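Local coordinates for conserved domain protein (Porphyromonas gingivalis, PDB 3PNN), which probably works on nucleotide sugars as a glycosyltransferase-type enzyme built on a Rossmann-like alpha/beta/alpha fold, at residues A43-F48 / Y127-F132; G165-V170 / E184-E189; V80-D85 / V107-D112; C171-K176 / D210-M215. One frame throughout, in Å; residues are numbered along the deposited sequence.

Contact 1. Residues A43-F48 / Y127-F132; sequences AIRAGF and YGRNGF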
loop_
_atom_site.group_PDB
_atom_site.type_symbol
_atom_site.label_atom_id
_atom_site.label_comp_id
_atom_site.label_asym_id
_atom_site.label_seq_id
_atom_site.Cartn_x
_atom_site.Cartn_y
_atom_site.Cartn_z
ATOM N N ALA A 43 -4.254 -3.523 12.852
ATOM C CA ALA A 43 -2.859 -3.968 12.890
ATOM C C ALA A 43 -2.484 -4.292 14.329
ATOM O O ALA A 43 -1.819 -5.295 14.608
ATOM C CB ALA A 43 -1.914 -2.896 12.294
ATOM N N ILE A 44 -2.929 -3.442 15.257
ATOM C CA ILE A 44 -2.671 -3.699 16.665
ATOM C C ILE A 44 -3.307 -5.022 17.072
ATOM O O ILE A 44 -2.651 -5.864 17.688
ATOM C CB ILE A 44 -3.186 -2.556 17.571
ATOM C CG1 ILE A 44 -2.335 -1.293 17.351
ATOM C CG2 ILE A 44 -3.183 -2.991 19.039
ATOM C CD1 ILE A 44 -2.880 -0.038 18.055
ATOM N N ARG A 45 -4.579 -5.209 16.723
ATOM C CA ARG A 45 -5.282 -6.444 17.076
ATOM C C ARG A 45 -4.583 -7.669 16.491
ATOM O O ARG A 45 -4.583 -8.750 17.099
ATOM C CB ARG A 45 -6.738 -6.429 16.579
ATOM C CG ARG A 45 -7.684 -5.538 17.347
ATOM C CD ARG A 45 -9.144 -5.989 17.178
ATOM N NE ARG A 45 -9.733 -5.652 15.878
ATOM C CZ ARG A 45 -11.050 -5.566 15.664
ATOM N NH1 ARG A 45 -11.896 -5.786 16.668
ATOM N NH2 ARG A 45 -11.527 -5.250 14.462
ATOM N N ALA A 46 -3.999 -7.504 15.307
ATOM C CA ALA A 46 -3.351 -8.617 14.603
ATOM C C ALA A 46 -1.950 -8.935 15.125
ATOM O O ALA A 46 -1.362 -9.952 14.761
ATOM C CB ALA A 46 -3.298 -8.341 13.103
ATOM N N GLY A 47 -1.412 -8.069 15.973
ATOM C CA GLY A 47 -0.135 -8.352 16.605
ATOM C C GLY A 47 1.073 -7.674 15.992
ATOM O O GLY A 47 2.214 -8.104 16.227
ATOM N N PHE A 48 0.851 -6.614 15.213
ATOM C CA PHE A 48 1.968 -5.795 14.737
ATOM C C PHE A 48 2.576 -5.052 15.920
ATOM O O PHE A 48 1.863 -4.665 16.835
ATOM C CB PHE A 48 1.518 -4.814 13.646
ATOM C CG PHE A 48 1.338 -5.464 12.303
ATOM C CD1 PHE A 48 2.364 -5.434 11.365
ATOM C CD2 PHE A 48 0.149 -6.117 11.986
ATOM C CE1 PHE A 48 2.215 -6.051 10.131
ATOM C CE2 PHE A 48 -0.012 -6.740 10.742
ATOM C CZ PHE A 48 1.022 -6.699 9.820
ATOM N N TYR A 127 -8.573 -2.346 4.389
ATOM C CA TYR A 127 -8.140 -3.691 4.009
ATOM C C TYR A 127 -8.937 -4.815 4.693
ATOM O O TYR A 127 -9.030 -5.925 4.169
ATOM C CB TYR A 127 -6.654 -3.838 4.304
ATOM C CG TYR A 127 -5.801 -2.985 3.395
ATOM C CD1 TYR A 127 -5.469 -3.427 2.116
ATOM C CD2 TYR A 127 -5.347 -1.727 3.801
ATOM C CE1 TYR A 127 -4.695 -2.645 1.262
ATOM C CE2 TYR A 127 -4.563 -0.942 2.951
ATOM C CZ TYR A 127 -4.233 -1.420 1.686
ATOM O OH TYR A 127 -3.460 -0.660 0.831
ATOM N N GLY A 128 -9.497 -4.525 5.864
ATOM C CA GLY A 128 -10.266 -5.504 6.619
ATOM C C GLY A 128 -9.416 -6.317 7.585
ATOM O O GLY A 128 -8.247 -6.595 7.329
ATOM N N ARG A 129 -10.009 -6.713 8.703
ATOM C CA ARG A 129 -9.251 -7.341 9.781
ATOM C C ARG A 129 -8.475 -8.578 9.354
ATOM O O ARG A 129 -7.315 -8.740 9.737
ATOM C CB ARG A 129 -10.176 -7.700 10.937
ATOM C CG ARG A 129 -9.445 -8.260 12.134
ATOM C CD ARG A 129 -10.423 -8.362 13.312
ATOM N NE ARG A 129 -9.784 -8.903 14.505
ATOM C CZ ARG A 129 -10.447 -9.241 15.609
ATOM N NH1 ARG A 129 -11.768 -9.104 15.649
ATOM N NH2 ARG A 129 -9.790 -9.728 16.660
ATOM N N ASN A 130 -9.100 -9.465 8.583
ATOM C CA ASN A 130 -8.413 -10.697 8.199
ATOM C C ASN A 130 -7.195 -10.488 7.282
ATOM O O ASN A 130 -6.291 -11.336 7.242
ATOM C CB ASN A 130 -9.383 -11.712 7.592
ATOM C CG ASN A 130 -8.764 -13.076 7.458
ATOM O OD1 ASN A 130 -8.524 -13.766 8.456
ATOM N ND2 ASN A 130 -8.490 -13.472 6.232
ATOM N N GLY A 131 -7.172 -9.368 6.553
ATOM C CA GLY A 131 -6.003 -8.989 5.773
ATOM C C GLY A 131 -4.803 -8.820 6.685
ATOM O O GLY A 131 -3.729 -9.372 6.440
ATOM N N PHE A 132 -4.974 -8.041 7.750
ATOM C CA PHE A 132 -3.910 -7.915 8.753
ATOM C C PHE A 132 -3.568 -9.227 9.444
ATOM O O PHE A 132 -2.398 -9.482 9.751
ATOM C CB PHE A 132 -4.261 -6.833 9.780
ATOM C CG PHE A 132 -4.338 -5.471 9.179
ATOM C CD1 PHE A 132 -3.185 -4.718 9.007
ATOM C CD2 PHE A 132 -5.548 -4.974 8.706
ATOM C CE1 PHE A 132 -3.239 -3.467 8.421
ATOM C CE2 PHE A 132 -5.614 -3.724 8.122
ATOM C CZ PHE A 132 -4.454 -2.963 7.972
#
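Ala43 O is gripped by three backbone N-H groups: Phe48 N at 3.0 Å, and Gly47 N and Ala46 N through weaker bonds. With the bond from Gly47 N to Ile44 O this makes a Schellman motif at the end of helix 35-46, Gly47 taking the positive phi of 100°. The turn brings the Phe48 ring edge-on to Ala43 O and beside the start of helix 129-140, in the Rossmann-like part of the chain. Phe132 meets all three apolar partners here. Its CG stands beside its own backbone N, and one face of the ring lies, offset toward its rim, over Ala43 N, with Ala43 CB 4.0 Å from Phe132 CD1. Ala46 CB closes on the base of the same side chain, 3.8 Å from Phe132 CB. Phe48 crosses Phe132 at about a right angle and puts CE2 4.1 Å from Phe132 CD1. Ile121 of strand 118-122 touches Phe132, and Leu8 of strand 7-11 touches Ala43 and Phe48, so the two helix ends share one patch of sheet. Toward the outside, two arginines stack. Arg129 runs extended and Arg45 bends at chi3 (-75°), laying guanidinium on guanidinium with centres 3.7 Å apart and planes 8° apart. The salt bridge from Arg45 NH2 to Asp42 probably offsets part of the repulsion. Across the stack, Arg45 NH1 and Arg129 NH1, both donors, stand 3.5 Å apart.

Contact 2. Residues G165-V170 / E184-E189; sequences GVSRGV and ERTGIE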
loop_
_atom_site.group_PDB
_atom_site.type_symbol
_atom_site.label_atom_id
_atom_site.label_comp_id
_atom_site.label_asym_id
_atom_site.label_seq_id
_atom_site.Cartn_x
_atom_site.Cartn_y
_atom_site.Cartn_z
ATOM N N GLY A 165 -13.775 3.753 -14.127
ATOM C CA GLY A 165 -12.750 2.729 -14.112
ATOM C C GLY A 165 -11.824 2.831 -12.925
ATOM O O GLY A 165 -11.647 3.908 -12.348
ATOM N N VAL A 166 -11.229 1.702 -12.551
ATOM C CA VAL A 166 -10.229 1.691 -11.500
ATOM C C VAL A 166 -8.910 1.133 -12.016
ATOM O O VAL A 166 -8.870 0.459 -13.040
ATOM C CB VAL A 166 -10.689 0.885 -10.267
ATOM C CG1 VAL A 166 -11.951 1.514 -9.674
ATOM C CG2 VAL A 166 -10.937 -0.574 -10.635
ATOM N N SER A 167 -7.837 1.427 -11.300
ATOM C CA SER A 167 -6.524 0.931 -11.653
ATOM C C SER A 167 -6.113 -0.105 -10.614
ATOM O O SER A 167 -6.179 0.150 -9.412
ATOM C CB SER A 167 -5.529 2.093 -11.706
ATOM O OG SER A 167 -4.217 1.642 -11.971
ATOM N N ARG A 168 -5.704 -1.283 -11.083
ATOM C CA ARG A 168 -5.410 -2.412 -10.201
ATOM C C ARG A 168 -4.142 -3.139 -10.642
ATOM O O ARG A 168 -3.882 -3.266 -11.836
ATOM C CB ARG A 168 -6.585 -3.400 -10.210
ATOM C CG ARG A 168 -7.902 -2.821 -9.739
ATOM C CD ARG A 168 -7.889 -2.641 -8.228
ATOM N NE ARG A 168 -9.096 -1.996 -7.712
ATOM C CZ ARG A 168 -9.134 -0.745 -7.247
ATOM N NH1 ARG A 168 -8.033 0.006 -7.251
ATOM N NH2 ARG A 168 -10.271 -0.242 -6.770
ATOM N N GLY A 169 -3.355 -3.611 -9.683
ATOM C CA GLY A 169 -2.255 -4.506 -9.999
ATOM C C GLY A 169 -2.807 -5.883 -10.327
ATOM O O GLY A 169 -3.173 -6.641 -9.425
ATOM N N VAL A 170 -2.872 -6.213 -11.614
ATOM C CA VAL A 170 -3.434 -7.496 -12.031
ATOM C C VAL A 170 -2.385 -8.597 -11.908
ATOM O O VAL A 170 -1.290 -8.494 -12.467
ATOM C CB VAL A 170 -3.994 -7.434 -13.468
ATOM C CG1 VAL A 170 -4.453 -8.813 -13.908
ATOM C CG2 VAL A 170 -5.155 -6.444 -13.533
ATOM N N GLU A 184 0.352 -3.161 -13.373
ATOM C CA GLU A 184 -0.687 -2.164 -13.138
ATOM C C GLU A 184 -1.517 -1.945 -14.396
ATOM O O GLU A 184 -0.976 -1.615 -15.454
ATOM C CB GLU A 184 -0.059 -0.839 -12.689
ATOM C CG GLU A 184 -1.059 0.161 -12.119
ATOM C CD GLU A 184 -1.580 -0.245 -10.747
ATOM O OE1 GLU A 184 -0.829 -0.885 -9.981
ATOM O OE2 GLU A 184 -2.742 0.085 -10.431
ATOM N N ARG A 185 -2.826 -2.142 -14.284
ATOM C CA ARG A 185 -3.740 -1.901 -15.398
ATOM C C ARG A 185 -4.763 -0.838 -15.008
ATOM O O ARG A 185 -5.370 -0.923 -13.937
ATOM C CB ARG A 185 -4.482 -3.183 -15.776
ATOM C CG ARG A 185 -3.574 -4.356 -16.136
ATOM C CD ARG A 185 -2.736 -4.068 -17.377
ATOM N NE ARG A 185 -2.015 -5.257 -17.812
ATOM C CZ ARG A 185 -1.229 -5.314 -18.885
ATOM N NH1 ARG A 185 -1.056 -4.238 -19.644
ATOM N NH2 ARG A 185 -0.614 -6.451 -19.199
ATOM N N THR A 186 -4.956 0.156 -15.873
ATOM C CA THR A 186 -5.933 1.217 -15.614
ATOM C C THR A 186 -7.236 0.951 -16.348
ATOM O O THR A 186 -7.282 0.143 -17.276
ATOM C CB THR A 186 -5.423 2.611 -16.063
ATOM O OG1 THR A 186 -5.155 2.593 -17.469
ATOM C CG2 THR A 186 -4.165 3.007 -15.310
ATOM N N GLY A 187 -8.296 1.628 -15.918
ATOM C CA GLY A 187 -9.556 1.632 -16.641
ATOM C C GLY A 187 -10.404 0.382 -16.531
ATOM O O GLY A 187 -11.265 0.136 -17.380
ATOM N N ILE A 188 -10.169 -0.411 -15.488
ATOM C CA ILE A 188 -10.931 -1.638 -15.291
ATOM C C ILE A 188 -12.366 -1.318 -14.889
ATOM O O ILE A 188 -12.611 -0.641 -13.886
ATOM C CB ILE A 188 -10.295 -2.537 -14.209
ATOM C CG1 ILE A 188 -8.809 -2.753 -14.502
ATOM C CG2 ILE A 188 -11.055 -3.867 -14.106
ATOM C CD1 ILE A 188 -8.055 -3.442 -13.378
ATOM N N GLU A 189 -13.310 -1.818 -15.673
ATOM C CA GLU A 189 -14.724 -1.595 -15.413
ATOM C C GLU A 189 -15.520 -2.848 -15.725
ATOM O O GLU A 189 -15.163 -3.612 -16.625
ATOM C CB GLU A 189 -15.266 -0.463 -16.295
ATOM C CG GLU A 189 -14.815 0.930 -15.924
ATOM C CD GLU A 189 -15.545 2.002 -16.726
ATOM O OE1 GLU A 189 -15.045 2.378 -17.809
ATOM O OE2 GLU A 189 -16.621 2.460 -16.276
#
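Ser167 holds OG anti to its backbone N (chi1 177°), and Glu184 starts out the same way but folds over at chi2 (72°), so hydroxyl and carboxylate meet above the strand edges. Ser167 OG donates to Glu184 OE2 over 2.6 Å, OE2 accepting on its anti lone pair, away from the other oxygen. Underneath, Arg168 and Arg185 form a hydrogen-bonded antiparallel pair. Arg185 N reaches Arg168 O at 2.9 Å along a nearly straight N-H, from above the carbonyl plane, while Arg168 N donates back to Arg185 O in the plane of that carbonyl. Two residues back, three on along the other strand, Val166 N bonds Ile188 O at 3.0 Å, and Ile188 N returns to Val166 O at 2.9 Å. On the face that carries Val166, Arg168, Arg185 and Ile188, the tip of Ile188 does the packing: CD1 pushes to 3.5 Å from Arg168 CB. Val170 CG2 rests on the aliphatic part of Arg185, 3.7 Å from CG. Arg168 curls back so that Val166 CB sits over the centre of its guanidinium; Thr159 O and a cation-pi contact with Trp273 hold the polar end, whereas Arg185 turns to a salt bridge with Glu200. Between the two bonded pairs the register slips by one. Gly187, with phi at 76°, and Ile188 both face Val166, which makes this a G1 beta bulge in the hairpin of strands 166-173 and 179-191.

Contact 3. Residues V80-D85 / V107-D112; sequences VFQELD and VLMGRD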
loop_
_atom_site.group_PDB
_atom_site.type_symbol
_atom_site.label_atom_id
_atom_site.label_comp_id
_atom_site.label_asym_id
_atom_site.label_seq_id
_atom_site.Cartn_x
_atom_site.Cartn_y
_atom_site.Cartn_z
ATOM N N VAL A 80 9.394 8.671 9.011
ATOM C CA VAL A 80 10.485 8.839 8.055
ATOM C C VAL A 80 10.000 9.760 6.947
ATOM O O VAL A 80 8.798 9.982 6.804
ATOM C CB VAL A 80 11.028 7.499 7.483
ATOM C CG1 VAL A 80 11.554 6.624 8.618
ATOM C CG2 VAL A 80 9.960 6.742 6.652
ATOM N N PHE A 81 10.931 10.326 6.184
ATOM C CA PHE A 81 10.577 11.425 5.284
ATOM C C PHE A 81 10.981 11.184 3.836
ATOM O O PHE A 81 12.143 10.906 3.543
ATOM C CB PHE A 81 11.212 12.731 5.788
ATOM C CG PHE A 81 10.737 13.119 7.153
ATOM C CD1 PHE A 81 9.606 13.903 7.307
ATOM C CD2 PHE A 81 11.393 12.650 8.284
ATOM C CE1 PHE A 81 9.138 14.236 8.578
ATOM C CE2 PHE A 81 10.942 12.978 9.550
ATOM C CZ PHE A 81 9.810 13.774 9.695
ATOM N N GLN A 82 10.021 11.318 2.928
ATOM C CA GLN A 82 10.318 11.195 1.500
ATOM C C GLN A 82 10.580 12.565 0.917
ATOM O O GLN A 82 9.670 13.392 0.849
ATOM C CB GLN A 82 9.152 10.544 0.748
ATOM C CG GLN A 82 9.416 10.404 -0.766
ATOM C CD GLN A 82 8.176 10.022 -1.574
ATOM O OE1 GLN A 82 7.059 10.443 -1.262
ATOM N NE2 GLN A 82 8.377 9.241 -2.637
ATOM N N GLU A 83 11.822 12.814 0.503
ATOM C CA GLU A 83 12.172 14.068 -0.154
ATOM C C GLU A 83 12.799 13.805 -1.526
ATOM O O GLU A 83 13.388 12.747 -1.767
ATOM C CB GLU A 83 13.106 14.910 0.724
ATOM C CG GLU A 83 12.587 15.177 2.151
ATOM C CD GLU A 83 11.239 15.916 2.203
ATOM O OE1 GLU A 83 10.943 16.725 1.292
ATOM O OE2 GLU A 83 10.473 15.692 3.174
ATOM N N LEU A 84 12.671 14.776 -2.420
ATOM C CA LEU A 84 13.165 14.636 -3.787
ATOM C C LEU A 84 14.670 14.382 -3.864
ATOM O O LEU A 84 15.142 13.706 -4.776
ATOM C CB LEU A 84 12.802 15.878 -4.611
ATOM C CG LEU A 84 11.318 16.139 -4.876
ATOM C CD1 LEU A 84 11.110 17.570 -5.381
ATOM C CD2 LEU A 84 10.761 15.117 -5.861
ATOM N N ASP A 85 15.420 14.931 -2.910
ATOM C CA ASP A 85 16.879 14.851 -2.952
ATOM C C ASP A 85 17.447 13.632 -2.221
ATOM O O ASP A 85 18.664 13.478 -2.112
ATOM C CB ASP A 85 17.519 16.147 -2.426
ATOM C CG ASP A 85 17.260 16.376 -0.941
ATOM O OD1 ASP A 85 16.518 15.582 -0.322
ATOM O OD2 ASP A 85 17.803 17.358 -0.388
ATOM N N VAL A 107 9.047 3.756 -0.006
ATOM C CA VAL A 107 9.431 2.587 0.778
ATOM C C VAL A 107 10.907 2.639 1.201
ATOM O O VAL A 107 11.251 2.327 2.348
ATOM C CB VAL A 107 9.160 1.257 0.010
ATOM C CG1 VAL A 107 9.791 0.080 0.743
ATOM C CG2 VAL A 107 7.654 1.025 -0.149
ATOM N N LEU A 108 11.780 3.017 0.273
ATOM C CA LEU A 108 13.209 3.127 0.576
ATOM C C LEU A 108 13.490 4.039 1.777
ATOM O O LEU A 108 14.511 3.896 2.441
ATOM C CB LEU A 108 13.991 3.627 -0.644
ATOM C CG LEU A 108 14.332 2.557 -1.683
ATOM C CD1 LEU A 108 14.895 3.193 -2.930
ATOM C CD2 LEU A 108 15.327 1.548 -1.089
HETATM N N MSE A 109 12.595 4.977 2.060
HETATM C CA MSE A 109 12.810 5.899 3.186
HETATM C C MSE A 109 12.804 5.175 4.550
HETATM O O MSE A 109 13.341 5.695 5.542
HETATM C CB MSE A 109 11.760 7.020 3.187
HETATM C CG MSE A 109 11.761 7.879 1.905
HETATM SE SE MSE A 109 13.422 8.816 1.511
HETATM C CE MSE A 109 14.199 7.453 0.328
ATOM N N GLY A 110 12.204 3.986 4.593
ATOM C CA GLY A 110 12.132 3.209 5.824
ATOM C C GLY A 110 13.329 2.297 6.092
ATOM O O GLY A 110 13.362 1.579 7.087
ATOM N N ARG A 111 14.333 2.355 5.230
ATOM C CA ARG A 111 15.408 1.360 5.246
ATOM C C ARG A 111 16.238 1.308 6.539
ATOM O O ARG A 111 16.670 0.238 6.952
ATOM C CB ARG A 111 16.331 1.556 4.037
ATOM C CG ARG A 111 17.747 1.887 4.423
ATOM C CD ARG A 111 18.726 1.314 3.429
ATOM N NE ARG A 111 18.861 2.181 2.272
ATOM C CZ ARG A 111 19.181 1.748 1.059
ATOM N NH1 ARG A 111 19.285 2.607 0.055
ATOM N NH2 ARG A 111 19.384 0.453 0.853
ATOM N N ASP A 112 16.480 2.450 7.171
ATOM C CA ASP A 112 17.257 2.446 8.418
ATOM C C ASP A 112 16.397 2.170 9.657
ATOM O O ASP A 112 16.886 1.631 10.656
ATOM C CB ASP A 112 18.032 3.760 8.576
ATOM C CG ASP A 112 19.117 3.928 7.516
ATOM O OD1 ASP A 112 19.770 2.925 7.156
ATOM O OD2 ASP A 112 19.313 5.063 7.040
#
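Met109, present as selenomethionine, contributes the largest share of this contact, with Val80 second and Phe81 supplying chiefly its backbone carbonyl. The side chain of Met109 leaves the turn at the end region of helix 103-108 with CG beside the backbone N (chi1 -60°) and bends again at chi2 and chi3, so that it hooks against the end of strand 77-81. Met109 CG comes down over the backbone, 3.6 Å from Gln82 CA. Met109 SE stops 3.2 Å from Phe81 O, and that oxygen lies almost exactly in line with the bond from CE to SE, on the side of SE remote from the methyl. Val80 approaches from the other flank. Its CB stands 3.5 Å from Met109 O, and CG2 lies 3.9 Å from Met109 CB, so the valine packs on both the carbonyl and the root of the same residue. A type I turn from Leu108 to Arg111, tied by Arg111 N to Leu108 O, sets the Met109 carbonyl in place. Val54 of strand 50-55 also touches Met109, Val80 and Gln82. Gln82 extends past the selenomethionine, with OE1 bonded to Arg56 and NE2 to His105, and it touches Ala13 in the glycine-rich loop after strand 7-11, a loop that in related nucleotidyltransferase-like folds lies at the nucleotide. No hydrogen bond joins the two segments, so they are held by packing on carbonyls and carbons; the in-line approach of Phe81 O is consistent with a modest attraction to the electron-poor region on selenium, opposite its bond to CE.

Contact 4. Residues C171-K176 / D210-M215; sequences CQVDEK and DAPVSM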
loop_
_atom_site.group_PDB
_atom_site.type_symbol
_atom_site.label_atom_id
_atom_site.label_comp_id
_atom_site.label_asym_id
_atom_site.label_seq_id
_atom_site.Cartn_x
_atom_site.Cartn_y
_atom_site.Cartn_z
ATOM N N CYS A 171 -2.720 -9.646 -11.162
ATOM C CA CYS A 171 -1.738 -10.651 -10.782
ATOM C C CYS A 171 -1.903 -11.970 -11.521
ATOM O O CYS A 171 -3.017 -12.431 -11.726
ATOM C CB CYS A 171 -1.876 -10.949 -9.291
ATOM S SG CYS A 171 -1.417 -9.563 -8.278
ATOM N N GLN A 172 -0.781 -12.576 -11.894
ATOM C CA GLN A 172 -0.775 -13.960 -12.356
ATOM C C GLN A 172 -0.279 -14.793 -11.194
ATOM O O GLN A 172 0.776 -14.499 -10.632
ATOM C CB GLN A 172 0.162 -14.125 -13.549
ATOM C CG GLN A 172 -0.121 -13.124 -14.663
ATOM C CD GLN A 172 -1.558 -13.210 -15.135
ATOM O OE1 GLN A 172 -2.081 -14.304 -15.346
ATOM N NE2 GLN A 172 -2.209 -12.057 -15.292
ATOM N N VAL A 173 -1.036 -15.827 -10.828
ATOM C CA VAL A 173 -0.706 -16.636 -9.655
ATOM C C VAL A 173 -0.758 -18.121 -10.008
ATOM O O VAL A 173 -1.725 -18.594 -10.611
ATOM C CB VAL A 173 -1.665 -16.340 -8.488
ATOM C CG1 VAL A 173 -1.229 -17.080 -7.225
ATOM C CG2 VAL A 173 -1.729 -14.836 -8.215
ATOM N N ASP A 174 0.285 -18.857 -9.647
ATOM C CA ASP A 174 0.365 -20.258 -10.071
ATOM C C ASP A 174 -0.299 -21.181 -9.053
ATOM O O ASP A 174 -0.834 -20.723 -8.046
ATOM C CB ASP A 174 1.814 -20.679 -10.379
ATOM C CG ASP A 174 2.691 -20.765 -9.132
ATOM O OD1 ASP A 174 2.154 -20.860 -8.002
ATOM O OD2 ASP A 174 3.930 -20.751 -9.286
ATOM N N GLU A 175 -0.270 -22.484 -9.318
ATOM C CA GLU A 175 -0.990 -23.443 -8.480
ATOM C C GLU A 175 -0.417 -23.575 -7.068
ATOM O O GLU A 175 -1.076 -24.100 -6.180
ATOM C CB GLU A 175 -1.034 -24.818 -9.156
ATOM C CG GLU A 175 -1.827 -24.837 -10.451
ATOM C CD GLU A 175 -1.902 -26.227 -11.060
ATOM O OE1 GLU A 175 -3.010 -26.812 -11.070
ATOM O OE2 GLU A 175 -0.854 -26.735 -11.516
ATOM N N LYS A 176 0.813 -23.118 -6.868
ATOM C CA LYS A 176 1.413 -23.117 -5.540
ATOM C C LYS A 176 1.138 -21.805 -4.814
ATOM O O LYS A 176 1.744 -21.522 -3.784
ATOM C CB LYS A 176 2.918 -23.377 -5.627
ATOM C CG LYS A 176 3.270 -24.698 -6.285
ATOM C CD LYS A 176 4.778 -24.842 -6.473
ATOM C CE LYS A 176 5.122 -26.201 -7.076
ATOM N NZ LYS A 176 6.593 -26.404 -7.230
ATOM N N ASP A 210 -13.218 -13.412 -9.945
ATOM C CA ASP A 210 -12.316 -13.801 -8.856
ATOM C C ASP A 210 -10.828 -13.646 -9.187
ATOM O O ASP A 210 -9.973 -14.116 -8.440
ATOM C CB ASP A 210 -12.593 -15.244 -8.412
ATOM C CG ASP A 210 -12.331 -16.258 -9.517
ATOM O OD1 ASP A 210 -12.044 -15.845 -10.664
ATOM O OD2 ASP A 210 -12.408 -17.474 -9.233
ATOM N N ALA A 211 -10.513 -12.998 -10.305
ATOM C CA ALA A 211 -9.118 -12.763 -10.669
ATOM C C ALA A 211 -8.402 -12.007 -9.548
ATOM O O ALA A 211 -8.908 -11.001 -9.045
ATOM C CB ALA A 211 -9.035 -11.966 -11.971
ATOM N N PRO A 212 -7.213 -12.482 -9.156
ATOM C CA PRO A 212 -6.515 -11.847 -8.032
ATOM C C PRO A 212 -5.936 -10.483 -8.413
ATOM O O PRO A 212 -5.423 -10.318 -9.535
ATOM C CB PRO A 212 -5.367 -12.814 -7.726
ATOM C CG PRO A 212 -5.502 -13.963 -8.701
ATOM C CD PRO A 212 -6.435 -13.570 -9.770
ATOM N N VAL A 213 -6.013 -9.523 -7.493
ATOM C CA VAL A 213 -5.364 -8.222 -7.687
ATOM C C VAL A 213 -4.608 -7.816 -6.443
ATOM O O VAL A 213 -4.943 -8.240 -5.327
ATOM C CB VAL A 213 -6.363 -7.090 -8.060
ATOM C CG1 VAL A 213 -6.906 -7.309 -9.471
ATOM C CG2 VAL A 213 -7.492 -6.999 -7.041
ATOM N N SER A 214 -3.575 -7.003 -6.645
ATOM C CA SER A 214 -2.887 -6.345 -5.546
ATOM C C SER A 214 -3.644 -5.074 -5.168
ATOM O O SER A 214 -4.137 -4.358 -6.045
ATOM C CB SER A 214 -1.454 -5.982 -5.962
ATOM O OG SER A 214 -0.869 -5.095 -5.018
HETATM N N MSE A 215 -3.745 -4.798 -3.868
HETATM C CA MSE A 215 -4.263 -3.508 -3.384
HETATM C C MSE A 215 -3.164 -2.804 -2.589
HETATM O O MSE A 215 -3.434 -1.963 -1.714
HETATM C CB MSE A 215 -5.534 -3.683 -2.527
HETATM C CG MSE A 215 -6.688 -4.365 -3.282
HETATM SE SE MSE A 215 -7.206 -3.392 -4.904
HETATM C CE MSE A 215 -7.924 -1.799 -4.082
HETATM O O HOH W 1 -5.510 -11.476 -12.118
#
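Val173 and Pro212 cross obliquely, the CG2 branch of the valine lying alongside the pyrrolidine ring at 3.9 Å from CG. Valine CG2 sits beside its backbone N, while CG1 is anti to that N (chi1 -174°), so it is the CG2 methyl that faces the proline. Cys171, two residues back on the same side of its strand, directs SG past Pro212 toward the Val213-Ser214 peptide, ending 3.7 Å from Ser214 N. Its chi1 of -67° sets SG beside its own backbone N, and Met151 of strand 148-155 and Val182 of strand 179-191 pack around it. Behind these side chains the strands 166-173 and 212-215 run antiparallel but splay, their axes 127° apart. The backbone bond between Gly169 and Ser214 lies just before the contact; here one further direct bond remains, from Cys171 N to Pro212 O at 3.2 Å, with the donor above the carbonyl plane. Past it a water takes over, giving one hydrogen to Cys171 O at 2.7 Å and another to Pro212 O at 2.8 Å. Pro212 O is therefore met twice, by an amide and by the water. Since Pro212 N has no hydrogen to offer, Cys171 O cannot complete the usual antiparallel pair of bonds, and the water satisfies that carbonyl where the two strands part.

Overall arrangement
Contacts 2 and 4 work on the same strand, 166-173: contact 2 pairs it with 179-191 on one side, contact 4 with 212-215 on the other, and Gly169 to Ser214 stitches them. Their chemistry is mainly backbone bonding, regular but bulged in contact 2, partly exposed, and reduced to one bond and a water in buried contact 4. Contact 1 joins two helix ends over the strands, contact 3 a helix end to a strand end, both partly buried without a hydrogen bond across, one resting on apolar packing and stacked arginines, the other on carbonyl packing. Tyr127 OH to Met215 O links contact 1 to contact 4, whereas contact 3 stands apart, across the chain's centre from contacts 2 and 4.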